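Local coordinates for alkaline phosphatase (Antarctic bacterium tab5, PDB 2W5V), which hydrolyses phosphate monoesters through a phosphoserine intermediate, using two zinc ions and a third metal site that holds magnesium in this mutant, at the interface of chains A and B. Numbering follows the deposited sequence. Chains: chain A/B, Alkaline phosphatase.

Contact 1: the interface of chains A and B. Residues chain A 73-75, 80, 339; chain B 54-55, 328.
The phenol of B:Tyr55 reaches across into chain A, where its OH meets the hydroxyl OG of A:Ser75 in a 2.8 Å hydrogen bond whose donor is not settled by the coordinates. A:Ser75 OG lies at the ring edge, in its plane, and donates in turn to the backbone carbonyl A:Asp80 O. This is the tight part. A:Lys73, its CG opposite the backbone N (chi1 -171°) and the rest of the chain extended, runs past the tyrosine in the opposite direction, with CE 3.6 Å from B:Tyr55 CZ. A carbon of the same chain as the tyrosine, B:Ile328 CD1, lies over one ring face near the rim and also meets A:Ala339 CB at 3.8 Å. The carboxylate of A:Asp80 stands 72° from the ring plane, with OD1 at the ring edge.

The rim of the contact is wetter. Water 1 joins B:Tyr55 OH to A:Thr74 N and A:Ala339 O. At the lysine end the fit is looser: A:Lys73 NZ donates to the carbonyl B:Phe54 O over a long 3.3 Å, tilted 29° from the carbonyl plane, while water 2 bridges the same two atoms. The site docks an aromatic side chain of one subunit into the other and so is likely to fasten this part of the dimer, the usual state of alkaline phosphatases.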
# COMPACT_ATOMS: atom_id res chain seq x y z
N LYS A 73 8.78 0.14 6.26
CA LYS A 73 9.03 1.50 6.71
C LYS A 73 10.43 1.92 6.24
O LYS A 73 11.40 1.18 6.41
CB LYS A 73 8.93 1.57 8.23
CG LYS A 73 8.97 2.98 8.78
CD LYS A 73 8.76 3.00 10.28
CE LYS A 73 8.98 4.40 10.85
NZ LYS A 73 8.78 4.45 12.32
N THR A 74 10.53 3.11 5.65
CA THR A 74 11.70 3.45 4.85
C THR A 74 12.63 4.50 5.47
O THR A 74 13.64 4.87 4.87
CB THR A 74 11.26 3.93 3.45
OG1 THR A 74 10.47 5.12 3.59
CG2 THR A 74 10.43 2.86 2.75
N SER A 75 12.30 4.98 6.66
CA SER A 75 13.13 6.02 7.28
C SER A 75 14.60 5.58 7.41
O SER A 75 14.89 4.40 7.57
CB SER A 75 12.58 6.39 8.66
OG SER A 75 11.34 7.06 8.52
N ASP A 80 13.57 11.02 8.81
CA ASP A 80 12.24 10.44 8.60
C ASP A 80 12.01 10.15 7.12
O ASP A 80 11.40 9.13 6.77
CB ASP A 80 11.14 11.37 9.12
CG ASP A 80 10.89 11.21 10.61
OD1 ASP A 80 11.47 10.28 11.22
OD2 ASP A 80 10.11 12.00 11.18
N ALA A 339 7.53 9.77 3.16
CA ALA A 339 7.87 8.69 4.10
C ALA A 339 6.77 7.65 4.27
O ALA A 339 6.72 6.95 5.27
CB ALA A 339 8.23 9.28 5.47
N PHE B 54 2.61 5.56 12.07
CA PHE B 54 3.97 5.12 12.36
C PHE B 54 4.88 6.29 12.71
O PHE B 54 6.03 6.09 13.10
CB PHE B 54 4.56 4.33 11.18
CG PHE B 54 3.95 2.97 10.99
CD1 PHE B 54 2.70 2.82 10.42
CD2 PHE B 54 4.63 1.83 11.40
CE1 PHE B 54 2.13 1.57 10.26
CE2 PHE B 54 4.06 0.58 11.25
CZ PHE B 54 2.82 0.45 10.67
N TYR B 55 4.36 7.51 12.57
CA TYR B 55 5.15 8.71 12.84
C TYR B 55 4.50 9.68 13.82
O TYR B 55 5.18 10.46 14.49
CB TYR B 55 5.44 9.46 11.54
CG TYR B 55 6.32 8.69 10.59
CD1 TYR B 55 5.77 7.84 9.64
CD2 TYR B 55 7.71 8.79 10.64
CE1 TYR B 55 6.55 7.12 8.76
CE2 TYR B 55 8.52 8.07 9.77
CZ TYR B 55 7.93 7.23 8.83
OH TYR B 55 8.70 6.51 7.95
N ILE B 328 8.87 15.34 8.92
CA ILE B 328 7.75 15.26 8.00
C ILE B 328 6.81 16.46 8.11
O ILE B 328 6.46 16.88 9.21
CB ILE B 328 6.93 13.98 8.25
CG1 ILE B 328 7.73 12.75 7.85
CG2 ILE B 328 5.61 14.03 7.50
CD1 ILE B 328 7.16 11.44 8.40
O HOH W 1 8.11 4.60 5.94
O HOH W 2 8.78 6.81 13.66

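Contact 2: the interface of chains A and B. Residues chain A 47, 71, 340-341; chain B 47-48, 51, 309.
B:Ser51 OG points at the backbone of A:Leu341 and accepts its N-H, OG to N 2.7 Å, with 159° at the hydrogen. The serine OG lies opposite the carbonyl carbon and beside the backbone N (chi1 -65°), from where it donates to B:Leu47 O one helical turn back, from above that carbonyl plane. A:Thr340 OG1 shares a longer hydrogen bond with this oxygen, at 3.2 Å. The threonine hydroxyl is itself held by a bond to A:Leu341 O, in the carbonyl plane and on a lone pair. With an alanine here in place of B:Ser51, A:Leu341 N would probably lose its acceptor across the interface and A:Thr340 OG1 a hydrogen-bond partner.

Beside these polar groups the leucines interlock. B:Leu47 and A:Leu71 slide past each other in opposite directions, their CD2 methyls 3.8 Å apart. B:Leu47 CG is anti to the backbone N (chi1 180°), and with chi2 52° CD2 faces A:Leu341 O as well. Its symmetry mate A:Leu47 crosses it at about a right angle, with A:Leu47 CD2 4.1 Å from B:Leu47 CB. In the fold, the start of B helix 47-52 rests against the A loop residues just before strand 342-347, with A:Leu71 of strand 68-73 alongside and the two copies of Leu47 meeting near the two-fold axis.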
# COMPACT_ATOMS: atom_id res chain seq x y z
N LEU A 47 2.44 3.19 -3.43
CA LEU A 47 1.28 2.44 -3.91
C LEU A 47 0.46 3.23 -4.95
O LEU A 47 -0.14 2.64 -5.84
CB LEU A 47 0.42 2.02 -2.73
CG LEU A 47 -0.80 1.16 -3.02
CD1 LEU A 47 -0.40 -0.10 -3.79
CD2 LEU A 47 -1.48 0.83 -1.70
N LEU A 71 4.75 -4.76 3.80
CA LEU A 71 4.96 -3.32 3.77
C LEU A 71 6.24 -2.99 4.54
O LEU A 71 6.48 -3.55 5.61
CB LEU A 71 3.78 -2.58 4.42
CG LEU A 71 2.39 -2.72 3.82
CD1 LEU A 71 1.35 -2.26 4.84
CD2 LEU A 71 2.27 -1.94 2.52
N THR A 340 5.88 7.54 3.30
CA THR A 340 4.85 6.52 3.38
C THR A 340 5.47 5.12 3.43
O THR A 340 6.56 4.89 2.88
CB THR A 340 3.88 6.60 2.20
OG1 THR A 340 2.92 5.53 2.29
CG2 THR A 340 4.63 6.49 0.87
N LEU A 341 4.81 4.18 4.11
CA LEU A 341 5.20 2.78 3.97
C LEU A 341 5.10 2.39 2.49
O LEU A 341 4.35 2.99 1.72
CB LEU A 341 4.33 1.85 4.81
CG LEU A 341 4.27 2.01 6.33
CD1 LEU A 341 3.39 0.92 6.93
CD2 LEU A 341 5.64 1.96 6.93
N LEU B 47 -2.70 4.23 1.88
CA LEU B 47 -1.53 3.74 2.60
C LEU B 47 -0.76 4.90 3.23
O LEU B 47 -0.15 4.74 4.29
CB LEU B 47 -0.63 2.92 1.67
CG LEU B 47 0.65 2.35 2.27
CD1 LEU B 47 0.39 1.56 3.56
CD2 LEU B 47 1.33 1.47 1.23
N SER B 48 -0.80 6.08 2.61
CA SER B 48 -0.13 7.25 3.20
C SER B 48 -0.78 7.64 4.54
O SER B 48 -0.09 7.95 5.51
CB SER B 48 -0.14 8.43 2.24
OG SER B 48 0.74 8.22 1.15
N SER B 51 0.16 5.15 7.06
CA SER B 51 1.56 5.38 7.43
C SER B 51 1.76 6.44 8.52
O SER B 51 2.71 6.36 9.31
CB SER B 51 2.37 5.75 6.19
OG SER B 51 2.39 4.67 5.29
N LEU B 309 3.28 12.19 3.16
CA LEU B 309 4.22 12.41 4.26
C LEU B 309 5.51 13.04 3.72
O LEU B 309 6.59 12.45 3.77
CB LEU B 309 4.52 11.10 5.00
CG LEU B 309 3.29 10.49 5.69
CD1 LEU B 309 3.63 9.14 6.32
CD2 LEU B 309 2.75 11.45 6.74

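Contact 3: the interface of chains A and B. Residues chain A 47, 51, 54, 63-64, 345; chain B 71, 341, 357.
Helix 47-56 of chain A, which follows strand 36-42 and the metal ligand A:Asp43 in the alkaline phosphatase fold, packs here with the 3-10 helix 62-65 against strands 68-73 and 356-359 of chain B and the loop residue B:Leu341. One turn into the helix, A:Ser51 OG accepts the N-H of B:Leu341, OG to N 2.8 Å and 164° at the hydrogen, while donating to A:Leu47 O. B:Leu341 turns its side chain towards A:Phe54: the CD1 methyl lies over one ring face, offset to the rim and 3.8 Å from the centroid, a CH-pi contact in which the two side chains cross at about a right angle. The ring's far end, CE2 and CZ, meets the CG2 branch of B:Ile357.

The other branch of that isoleucine runs a different way. CG1 lies opposite the carbonyl carbon (chi1 -57°), and CD1 continues the chain in an extended line (chi2 -177°), arriving 3.5 Å from the backbone A:Tyr63 O and 4.0 Å from A:Tyr63 CB. Its backbone is tied to the same 3-10 helix, since water 3 links B:Ile357 N to A:Thr64 O. B:Leu71 uses CD1 twice, against the ring atom A:Phe345 CE1 at 3.8 Å, where the side chains are again roughly perpendicular, and against A:Leu47 CD1 at 3.9 Å. A:Tyr63 CD2 lies over one face of the A:Phe345 ring, within chain A.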
# COMPACT_ATOMS: atom_id res chain seq x y z
N LEU A 47 2.44 3.19 -3.43
CA LEU A 47 1.28 2.44 -3.91
C LEU A 47 0.46 3.23 -4.95
O LEU A 47 -0.14 2.64 -5.84
CB LEU A 47 0.42 2.02 -2.73
CG LEU A 47 -0.80 1.16 -3.02
CD1 LEU A 47 -0.40 -0.10 -3.79
CD2 LEU A 47 -1.48 0.83 -1.70
N SER A 51 -0.46 1.89 -8.55
CA SER A 51 -1.86 1.90 -8.97
C SER A 51 -2.04 2.47 -10.38
O SER A 51 -3.00 2.14 -11.06
CB SER A 51 -2.71 2.69 -7.98
OG SER A 51 -2.58 2.16 -6.68
N PHE A 54 -2.77 0.11 -13.18
CA PHE A 54 -4.11 -0.47 -13.26
C PHE A 54 -5.07 0.44 -14.03
O PHE A 54 -6.20 0.04 -14.29
CB PHE A 54 -4.68 -0.78 -11.87
CG PHE A 54 -3.98 -1.91 -11.18
CD1 PHE A 54 -2.73 -1.72 -10.61
CD2 PHE A 54 -4.55 -3.17 -11.12
CE1 PHE A 54 -2.07 -2.77 -9.98
CE2 PHE A 54 -3.90 -4.22 -10.49
CZ PHE A 54 -2.65 -4.01 -9.92
N TYR A 63 1.81 -6.94 -11.57
CA TYR A 63 1.59 -6.89 -10.13
C TYR A 63 0.54 -7.89 -9.65
O TYR A 63 0.66 -8.46 -8.57
CB TYR A 63 1.18 -5.48 -9.68
CG TYR A 63 2.33 -4.50 -9.64
CD1 TYR A 63 2.47 -3.53 -10.62
CD2 TYR A 63 3.28 -4.56 -8.63
CE1 TYR A 63 3.54 -2.63 -10.58
CE2 TYR A 63 4.34 -3.67 -8.59
CZ TYR A 63 4.46 -2.71 -9.56
OH TYR A 63 5.52 -1.83 -9.51
N THR A 64 -0.50 -8.10 -10.45
CA THR A 64 -1.59 -8.99 -10.03
C THR A 64 -1.19 -10.46 -9.89
O THR A 64 -1.95 -11.27 -9.39
CB THR A 64 -2.81 -8.92 -10.98
OG1 THR A 64 -2.41 -9.34 -12.29
CG2 THR A 64 -3.35 -7.50 -11.03
N PHE A 345 6.30 -7.03 -2.75
CA PHE A 345 5.65 -8.18 -3.39
C PHE A 345 6.69 -9.30 -3.52
O PHE A 345 7.84 -9.04 -3.87
CB PHE A 345 5.17 -7.79 -4.79
CG PHE A 345 4.29 -6.57 -4.80
CD1 PHE A 345 2.90 -6.70 -4.75
CD2 PHE A 345 4.84 -5.29 -4.85
CE1 PHE A 345 2.07 -5.58 -4.76
CE2 PHE A 345 4.02 -4.15 -4.86
CZ PHE A 345 2.64 -4.29 -4.80
N LEU B 71 -4.55 -6.04 -1.56
CA LEU B 71 -4.77 -4.72 -2.13
C LEU B 71 -6.06 -4.77 -2.91
O LEU B 71 -6.29 -5.71 -3.66
CB LEU B 71 -3.63 -4.31 -3.08
CG LEU B 71 -2.21 -4.19 -2.51
CD1 LEU B 71 -1.16 -3.93 -3.60
CD2 LEU B 71 -2.16 -3.10 -1.46
N LEU B 341 -5.04 2.01 -5.35
CA LEU B 341 -5.36 0.75 -4.70
C LEU B 341 -5.23 0.95 -3.19
O LEU B 341 -4.48 1.80 -2.72
CB LEU B 341 -4.41 -0.37 -5.15
CG LEU B 341 -4.38 -0.77 -6.63
CD1 LEU B 341 -3.39 -1.92 -6.85
CD2 LEU B 341 -5.73 -1.17 -7.10
N ILE B 357 -4.19 -9.28 -4.98
CA ILE B 357 -4.79 -8.04 -5.46
C ILE B 357 -6.11 -8.38 -6.12
O ILE B 357 -6.19 -9.33 -6.91
CB ILE B 357 -3.87 -7.36 -6.49
CG1 ILE B 357 -2.50 -7.10 -5.87
CG2 ILE B 357 -4.51 -6.05 -7.01
CD1 ILE B 357 -1.51 -6.33 -6.81
O HOH W 3 -3.09 -11.24 -6.85

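Contacts 1 and 2 are neighbours, their C-alpha centres about 9 Å apart, whereas contact 3 lies about 14 Å from contact 2 and 21 Å from contact 1. A:Leu47 belongs to both contacts 2 and 3 and joins them near the two-fold axis. Strand 68-73 serves all three, through A:Lys73, A:Leu71 and B:Leu71. Phe54 serves contact 1 from chain B by its backbone O and contact 3 from chain A by its ring. Ser51 and Leu341 pair in contacts 2 and 3 with chains exchanged. The three contacts lie in succession along the interface, mixing direct and water-mediated hydrogen bonds with apolar packing, consistent with a symmetric dimer.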